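Local coordinates for putative PAS/PAC sensor protein (Nakamurella multipartita DSM 44233, PDB 6HMJ), which acts as a flavin mononucleotide-binding blue-light receptor of the light-oxygen-voltage class that mediates RNA binding and translational regulation, at residues 232-235 with 236-240. Sequence-based numbering, arbitrary orientation.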
loop_
_atom_site.group_PDB
_atom_site.type_symbol
_atom_site.label_atom_id
_atom_site.label_comp_id
_atom_site.label_asym_id
_atom_site.label_seq_id
_atom_site.Cartn_x
_atom_site.Cartn_y
_atom_site.Cartn_z
ATOM N N ALA A 232 40.907 39.530 -13.718
ATOM C CA ALA A 232 42.096 38.945 -13.109
ATOM C C ALA A 232 41.721 37.866 -12.101
ATOM O O ALA A 232 42.355 36.805 -12.052
ATOM C CB ALA A 232 42.933 40.034 -12.440
ATOM N N LEU A 233 40.705 38.122 -11.279
ATOM C CA LEU A 233 40.253 37.165 -10.278
ATOM C C LEU A 233 39.364 36.072 -10.856
ATOM O O LEU A 233 38.938 35.184 -10.108
ATOM C CB LEU A 233 39.500 37.896 -9.161
ATOM C CG LEU A 233 40.301 38.938 -8.379
ATOM C CD1 LEU A 233 39.433 39.582 -7.311
ATOM C CD2 LEU A 233 41.543 38.320 -7.758
ATOM N N LEU A 234 39.072 36.110 -12.157
ATOM C CA LEU A 234 38.133 35.147 -12.730
ATOM C C LEU A 234 38.645 33.718 -12.630
ATOM O O LEU A 234 37.887 32.846 -12.175
ATOM C CB LEU A 234 37.829 35.537 -14.180
ATOM C CG LEU A 234 36.851 34.658 -14.961
ATOM C CD1 LEU A 234 36.172 35.487 -16.048
ATOM C CD2 LEU A 234 37.541 33.442 -15.569
ATOM N N PRO A 235 39.880 33.398 -13.031
ATOM C CA PRO A 235 40.320 31.994 -12.938
ATOM C C PRO A 235 40.184 31.421 -11.538
ATOM O O PRO A 235 39.656 30.314 -11.370
ATOM C CB PRO A 235 41.784 32.057 -13.397
ATOM C CG PRO A 235 41.873 33.292 -14.222
ATOM C CD PRO A 235 40.932 34.268 -13.588
ATOM N N GLY A 236 40.649 32.151 -10.521
ATOM C CA GLY A 236 40.533 31.659 -9.158
ATOM C C GLY A 236 39.093 31.535 -8.698
ATOM O O GLY A 236 38.722 30.557 -8.044
ATOM N N ILE A 237 38.264 32.530 -9.024
ATOM C CA ILE A 237 36.868 32.506 -8.596
ATOM C C ILE A 237 36.138 31.330 -9.234
ATOM O O ILE A 237 35.482 30.535 -8.548
ATOM C CB ILE A 237 36.182 33.844 -8.931
ATOM C CG1 ILE A 237 36.684 34.945 -7.989
ATOM C CG2 ILE A 237 34.667 33.705 -8.848
ATOM C CD1 ILE A 237 36.165 36.331 -8.316
ATOM N N LEU A 238 36.251 31.189 -10.554
ATOM C CA LEU A 238 35.491 30.153 -11.243
ATOM C C LEU A 238 36.109 28.770 -11.069
ATOM O O LEU A 238 35.382 27.771 -11.096
ATOM C CB LEU A 238 35.352 30.496 -12.726
ATOM C CG LEU A 238 34.522 31.748 -13.034
ATOM C CD1 LEU A 238 34.373 31.939 -14.537
ATOM C CD2 LEU A 238 33.159 31.702 -12.367
ATOM N N THR A 239 37.430 28.677 -10.896
ATOM C CA THR A 239 38.014 27.394 -10.515
ATOM C C THR A 239 37.413 26.913 -9.200
ATOM O O THR A 239 37.044 25.740 -9.064
ATOM C CB THR A 239 39.536 27.510 -10.397
ATOM O OG1 THR A 239 40.101 27.795 -11.682
ATOM C CG2 THR A 239 40.141 26.214 -9.866
ATOM N N ARG A 240 37.294 27.815 -8.226
ATOM C CA ARG A 240 36.606 27.483 -6.986
ATOM C C ARG A 240 35.153 27.104 -7.241
ATOM O O ARG A 240 34.626 26.182 -6.607
ATOM C CB ARG A 240 36.689 28.662 -6.019
ATOM C CG ARG A 240 36.106 28.372 -4.654
ATOM C CD ARG A 240 36.835 27.260 -3.933
ATOM N NE ARG A 240 36.530 27.277 -2.507
ATOM C CZ ARG A 240 37.044 26.434 -1.618
ATOM N NH1 ARG A 240 37.898 25.495 -2.005
ATOM N NH2 ARG A 240 36.702 26.533 -0.340
#
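Leu234 and Leu238, one helical turn apart, form the closely packed side of this contact. CD2 of Leu234 lies 3.7 Å from CD1 of Leu238, which comes equally near to Leu234 CG. The branch of Leu234 swings forward because its CG stands anti to the backbone N (chi1 -179°), while that of Leu238 folds back beside its own N. The CD1 end of Ile237 reaches CB of Leu233, only partly buried, at 3.8 Å. Ile229, in the preceding loop, packs on the buried Leu234, Ile237 and Leu238. Residues 234-240 form the first turns of helix 234-244, which leads into strand 250-253 of the flavin-binding PAS domain. Backbone i to i+4 bonds begin with Ile237 N to Leu233 O (2.9 Å) and Leu238 N to Leu234 O (2.8 Å). Pro235 and Gly236 lie on the looser side, with Gly236 exposed. Here the carbonyl oxygen of Pro235 is gripped twice: Thr239 N (2.8 Å) and Thr239 OG1 (2.6 Å) reach it from opposite faces of the carbonyl plane. Thr239 chi1 of -65° holds OG1 beside its own backbone N, turned back toward Pro235. Leu238 and Thr239 pack on Thr239 and Leu238 of the second subunit, respectively.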